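Local coordinates for outer surface protein (Bacillus cereus ATCC 14579, PDB 1X7F), which is of unknown function but probably acts as a 6-phospho-N-acetylmuramidase, cleaving 6-phosphorylated N-acetylmuramic acid disaccharides derived from cell-wall peptidoglycan, at residues A[306-309]-A[310-313]; A[204-207]-A[208-211]. All blocks are in the same frame, centred on the assembly; numbering follows the deposited sequence.

Contact 1 (A[306-309]-A[310-313]); sequences STEV and RKKY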
ATOM      1  N   SER A 306      13.927   2.083  20.698  1.00 37.29           N
ATOM      2  CA  SER A 306      13.221   3.348  20.814  1.00 38.87           C
ATOM      3  C   SER A 306      13.751   4.063  22.063  1.00 39.50           C
ATOM      4  O   SER A 306      13.212   3.918  23.163  1.00 39.78           O
ATOM      5  CB  SER A 306      11.708   3.091  20.882  1.00 38.43           C
ATOM      6  OG  SER A 306      10.979   4.305  20.927  1.00 40.19           O
ATOM      7  N   THR A 307      14.824   4.831  21.881  1.00 40.85           N
ATOM      8  CA  THR A 307      15.622   5.337  23.007  1.00 41.87           C
ATOM      9  C   THR A 307      15.110   6.610  23.656  1.00 42.34           C
ATOM     10  O   THR A 307      15.357   6.833  24.837  1.00 42.54           O
ATOM     11  CB  THR A 307      17.109   5.518  22.612  1.00 42.33           C
ATOM     12  OG1 THR A 307      17.194   6.294  21.405  1.00 40.76           O
ATOM     13  CG2 THR A 307      17.764   4.150  22.278  1.00 39.02           C
ATOM     14  N   GLU A 308      14.411   7.438  22.887  1.00 43.75           N
ATOM     15  CA  GLU A 308      13.769   8.641  23.428  1.00 45.65           C
ATOM     16  C   GLU A 308      12.648   8.341  24.433  1.00 45.63           C
ATOM     17  O   GLU A 308      12.337   9.167  25.275  1.00 47.05           O
ATOM     18  CB  GLU A 308      13.246   9.535  22.297  1.00 46.18           C
ATOM     19  CG  GLU A 308      14.326  10.080  21.375  1.00 50.15           C
ATOM     20  CD  GLU A 308      15.214  11.112  22.060  1.00 57.10           C
ATOM     21  OE1 GLU A 308      14.770  12.276  22.242  1.00 57.79           O
ATOM     22  OE2 GLU A 308      16.366  10.756  22.413  1.00 59.51           O
ATOM     23  N   VAL A 309      12.058   7.156  24.348  1.00 46.18           N
ATOM     24  CA  VAL A 309      11.005   6.717  25.274  1.00 46.93           C
ATOM     25  C   VAL A 309      11.466   6.647  26.729  1.00 47.05           C
ATOM     26  O   VAL A 309      10.711   7.005  27.635  1.00 46.80           O
ATOM     27  CB  VAL A 309      10.389   5.339  24.829  1.00 47.36           C
ATOM     28  CG1 VAL A 309       9.882   4.512  26.007  1.00 46.81           C
ATOM     29  CG2 VAL A 309       9.276   5.566  23.835  1.00 48.01           C
ATOM     30  N   ARG A 310      12.709   6.210  26.951  0.50 47.11           N
ATOM     31  CA  ARG A 310      13.220   5.976  28.310  0.50 47.28           C
ATOM     32  C   ARG A 310      13.563   7.239  29.098  0.50 46.99           C
ATOM     33  O   ARG A 310      13.886   7.164  30.282  0.50 47.90           O
ATOM     34  CB  ARG A 310      14.406   4.995  28.307  0.50 47.61           C
ATOM     35  CG  ARG A 310      15.756   5.595  27.971  0.50 47.59           C
ATOM     36  CD  ARG A 310      16.841   4.564  27.705  0.50 46.56           C
ATOM     37  NE  ARG A 310      17.830   5.078  26.761  0.50 46.02           N
ATOM     38  CZ  ARG A 310      19.020   5.564  27.097  0.50 44.21           C
ATOM     39  NH1 ARG A 310      19.404   5.594  28.365  0.50 44.03           N
ATOM     40  NH2 ARG A 310      19.837   6.010  26.157  0.50 43.64           N
ATOM     41  N   LYS A 311      13.502   8.391  28.442  1.00 46.32           N
ATOM     42  CA  LYS A 311      13.593   9.675  29.126  1.00 45.39           C
ATOM     43  C   LYS A 311      12.294  10.026  29.852  1.00 44.05           C
ATOM     44  O   LYS A 311      12.320  10.578  30.953  1.00 43.54           O
ATOM     45  CB  LYS A 311      13.935  10.785  28.136  1.00 46.71           C
ATOM     46  CG  LYS A 311      15.418  10.910  27.819  1.00 50.23           C
ATOM     47  CD  LYS A 311      15.754  12.321  27.310  1.00 54.13           C
ATOM     48  CE  LYS A 311      15.289  12.519  25.867  1.00 55.03           C
ATOM     49  NZ  LYS A 311      15.818  11.423  25.006  1.00 54.53           N
ATOM     50  N   LYS A 312      11.163   9.702  29.227  1.00 42.16           N
ATOM     51  CA  LYS A 312       9.853   9.961  29.810  1.00 41.94           C
ATOM     52  C   LYS A 312       9.451   8.934  30.859  1.00 41.18           C
ATOM     53  O   LYS A 312       8.614   9.220  31.714  1.00 41.73           O
ATOM     54  CB  LYS A 312       8.771  10.016  28.727  1.00 41.82           C
ATOM     55  CG  LYS A 312       8.931  11.155  27.740  1.00 44.10           C
ATOM     56  CD  LYS A 312       8.061  10.943  26.500  1.00 49.89           C
ATOM     57  CE  LYS A 312       6.655  11.452  26.722  1.00 51.17           C
ATOM     58  NZ  LYS A 312       6.650  12.934  26.959  1.00 55.19           N
ATOM     59  N   TYR A 313      10.041   7.744  30.793  1.00 39.91           N
ATOM     60  CA  TYR A 313       9.570   6.622  31.604  1.00 39.71           C
ATOM     61  C   TYR A 313      10.553   6.137  32.666  1.00 39.71           C
ATOM     62  O   TYR A 313      10.267   5.182  33.388  1.00 39.49           O
ATOM     63  CB  TYR A 313       9.073   5.478  30.703  1.00 38.84           C
ATOM     64  CG  TYR A 313       7.782   5.850  29.980  1.00 40.02           C
ATOM     65  CD1 TYR A 313       7.800   6.331  28.665  1.00 37.54           C
ATOM     66  CD2 TYR A 313       6.547   5.761  30.627  1.00 40.41           C
ATOM     67  CE1 TYR A 313       6.616   6.693  28.005  1.00 38.64           C
ATOM     68  CE2 TYR A 313       5.356   6.111  29.976  1.00 40.05           C
ATOM     69  CZ  TYR A 313       5.399   6.578  28.669  1.00 38.49           C
ATOM     70  OH  TYR A 313       4.230   6.926  28.035  1.00 39.85           O
TER

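Contact 2 (A[204-207]-A[208-211]); sequences ITSH and VANI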
ATOM      1  N   ILE A 204      -3.729  -4.405  -4.773  1.00 36.22           N
ATOM      2  CA  ILE A 204      -3.883  -5.366  -3.692  1.00 34.89           C
ATOM      3  C   ILE A 204      -5.179  -6.145  -3.898  1.00 35.24           C
ATOM      4  O   ILE A 204      -6.053  -5.745  -4.676  1.00 34.49           O
ATOM      5  CB  ILE A 204      -3.881  -4.659  -2.312  1.00 35.98           C
ATOM      6  CG1 ILE A 204      -5.117  -3.753  -2.137  1.00 36.23           C
ATOM      7  CG2 ILE A 204      -2.553  -3.936  -2.085  1.00 31.95           C
ATOM      8  CD1 ILE A 204      -5.215  -3.107  -0.760  1.00 34.58           C
ATOM      9  N   THR A 205      -5.305  -7.265  -3.201  1.00 35.57           N
ATOM     10  CA  THR A 205      -6.445  -8.137  -3.402  1.00 35.53           C
ATOM     11  C   THR A 205      -7.327  -8.271  -2.164  1.00 36.09           C
ATOM     12  O   THR A 205      -6.844  -8.425  -1.031  1.00 36.46           O
ATOM     13  CB  THR A 205      -5.977  -9.508  -3.921  1.00 35.32           C
ATOM     14  OG1 THR A 205      -7.112 -10.295  -4.311  1.00 37.78           O
ATOM     15  CG2 THR A 205      -5.298 -10.327  -2.823  1.00 34.66           C
ATOM     16  N   SER A 206      -8.627  -8.184  -2.404  1.00 36.22           N
ATOM     17  CA  SER A 206      -9.641  -8.456  -1.405  1.00 36.16           C
ATOM     18  C   SER A 206      -9.861  -9.964  -1.264  1.00 36.60           C
ATOM     19  O   SER A 206      -9.709 -10.731  -2.230  1.00 37.00           O
ATOM     20  CB  SER A 206     -10.936  -7.751  -1.799  1.00 35.43           C
ATOM     21  OG  SER A 206     -12.050  -8.268  -1.101  1.00 36.24           O
ATOM     22  N   HIS A 207     -10.215 -10.385  -0.053  1.00 37.01           N
ATOM     23  CA  HIS A 207     -10.502 -11.792   0.225  1.00 37.25           C
ATOM     24  C   HIS A 207     -12.007 -12.081   0.250  1.00 37.34           C
ATOM     25  O   HIS A 207     -12.427 -13.213   0.492  1.00 37.79           O
ATOM     26  CB  HIS A 207      -9.774 -12.235   1.504  1.00 36.77           C
ATOM     27  CG  HIS A 207      -8.293 -12.034   1.423  1.00 36.93           C
ATOM     28  ND1 HIS A 207      -7.507 -12.670   0.479  1.00 35.58           N
ATOM     29  CD2 HIS A 207      -7.466 -11.209   2.106  1.00 35.27           C
ATOM     30  CE1 HIS A 207      -6.253 -12.282   0.621  1.00 34.28           C
ATOM     31  NE2 HIS A 207      -6.205 -11.387   1.593  1.00 37.10           N
ATOM     32  N   VAL A 208     -12.802 -11.050  -0.038  1.00 37.12           N
ATOM     33  CA  VAL A 208     -14.247 -11.173  -0.137  1.00 36.87           C
ATOM     34  C   VAL A 208     -14.674 -11.058  -1.608  1.00 37.22           C
ATOM     35  O   VAL A 208     -15.497 -11.840  -2.075  1.00 37.07           O
ATOM     36  CB  VAL A 208     -14.967 -10.101   0.742  1.00 37.05           C
ATOM     37  CG1 VAL A 208     -16.468 -10.244   0.665  1.00 36.07           C
ATOM     38  CG2 VAL A 208     -14.508 -10.200   2.204  1.00 36.95           C
ATOM     39  N   ALA A 209     -14.099 -10.082  -2.317  1.00 36.68           N
ATOM     40  CA  ALA A 209     -14.391  -9.811  -3.726  1.00 36.89           C
ATOM     41  C   ALA A 209     -14.389 -11.060  -4.617  1.00 37.54           C
ATOM     42  O   ALA A 209     -13.502 -11.914  -4.505  1.00 37.37           O
ATOM     43  CB  ALA A 209     -13.421  -8.768  -4.266  1.00 36.60           C
ATOM     44  N   ASN A 210     -15.390 -11.151  -5.495  1.00 38.02           N
ATOM     45  CA  ASN A 210     -15.574 -12.295  -6.396  1.00 39.63           C
ATOM     46  C   ASN A 210     -15.402 -12.006  -7.884  1.00 39.13           C
ATOM     47  O   ASN A 210     -15.439 -12.927  -8.692  1.00 39.58           O
ATOM     48  CB  ASN A 210     -16.949 -12.937  -6.156  1.00 40.60           C
ATOM     49  CG  ASN A 210     -16.975 -13.756  -4.886  1.00 44.15           C
ATOM     50  OD1 ASN A 210     -15.972 -14.389  -4.530  1.00 50.62           O
ATOM     51  ND2 ASN A 210     -18.101 -13.743  -4.187  1.00 43.76           N
ATOM     52  N   ILE A 211     -15.219 -10.731  -8.237  1.00 38.82           N
ATOM     53  CA  ILE A 211     -15.176 -10.303  -9.638  1.00 37.51           C
ATOM     54  C   ILE A 211     -13.781  -9.858 -10.070  1.00 37.47           C
ATOM     55  O   ILE A 211     -13.136  -9.060  -9.396  1.00 37.87           O
ATOM     56  CB  ILE A 211     -16.215  -9.166  -9.912  1.00 37.49           C
ATOM     57  CG1 ILE A 211     -17.633  -9.626  -9.558  1.00 35.26           C
ATOM     58  CG2 ILE A 211     -16.145  -8.701 -11.377  1.00 35.76           C
ATOM     59  CD1 ILE A 211     -18.632  -8.473  -9.386  1.00 36.74           C
TER
HETATM   60  O   HOH W   1     -11.590 -12.776  -2.972  1.00 33.74           O

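Contact 1 (A[306-309]-A[310-313])
Val309 and Tyr313, one helical turn apart, make the dense half of this local contact. The CG1 methyl of Val309 lies 3.8 Å from CD1 of Tyr313, the two side chains meeting at a slant rather than stacking. The same ring presents its edge to the backbone: Val309 O sits near the ring plane, 3.2 Å from Tyr313 CD1. With chi1 at -69°, Tyr313 CG stands opposite its own carbonyl carbon and beside its N, which folds the ring back along the turn. Val309 O also receives two weak hydrogen bonds, from Lys312 N and from Tyr313 N, the latter at 3.3 Å. Both side chains are buried: Tyr313 rests on helix 282-289, its OH hydrogen-bonded to Glu291 OE2, and Val309 also touches Glu291.

The other flank faces solvent and is held by charge. Glu308 and Lys311 run side by side in the same direction, and Lys311 NZ comes within 2.7 Å of Glu308 OE2 in a salt bridge. The ammonium lies above the carboxylate, 58° out of its plane, and Lys311 gets there through bends at chi3 and chi4. Behind this pair, Lys311 N donates a long, weak bond to Glu308 O at 3.5 Å. Arg310 lies between the two regimes: its extended chain runs past the Thr307 carbonyl, with Arg310 CG 3.4 Å from Thr307 O; in the conformer described, NH1 is hydrogen-bonded to Lys340 O. Arg310 N opens the series of turns with a weak bond to Thr307 O.

The pattern is that of a short, weakly bonded amphipathic helical turn, 309-313, with Glu308 just before its first residue bridging to Lys311; it follows edge strand 303-306 in the mixed sheet of the C-terminal domain.

Contact 2 (A[204-207]-A[208-211])
Ser206 OG receives two backbone N-H groups from the chain just ahead of it. Ala209 N donates at 3.0 Å to Ser206 OG along an almost straight line (175°), and Val208 N donates to the same atom at 3.1 Å with a slightly more bent geometry (158°). Chi1 of 163° sets Ser206 OG far from its own N and beside its carbonyl carbon, in the concave side of the bend where both amides converge. A third bond joins Ser206 OG to Glu258 OE1. The other oxygen of that carboxylate, OE2, is bonded to His207 N, and Glu258 therefore clasps the bend through a side-chain and a main-chain group at once.

A water closes the loop from another direction, donating to Ser206 O at 2.9 Å and to Ala209 O at 2.6 Å, and so bridges two carbonyl oxygens, both acceptors, across the bend. The His207 imidazole turns back over the preceding chain, with Thr205 O 4.0 Å above one face of the ring and offset toward the rim; its NE2 is hydrogen-bonded to Leu229 O.

Apolar packing within the bend is slight. Ala209 CB lies 3.6 Å from Ser206 CB and also borders OG, the two small side chains fitting together on the inside of the turn. Val208, on the exposed outer side, leans on Ser255 and Glu258. Farther on, Asn210 and Ile211 both face Ala252 in a classic beta bulge.

The bond from Val208 N makes this an ST turn, and the bond from Ala209 N extends it. With two amides accepted, the Ser206 hydroxyl probably spends its proton on Glu258, so the three bonds together would fix its rotation and hold the bend by polar links much more than by apolar burial.

Contacts 1 and 2 lie on opposite sides of the chain's centre, their own centres 42 Å apart and their nearest atoms about 28 Å apart. The segment 204-211 comes first in the chain, at the C-terminal end of strand 201-204 in the eight-stranded parallel sheet, whose strand order fits a TIM barrel. In such barrels this end generally carries the active site, although no ligand marks one here. The segment 306-313 belongs to the C-terminal domain; the centre of contact 1 is about 30 Å from the chain's centre, that of contact 2 about 15 Å. Each contact turns the chain directly after a strand, and neither touches the other.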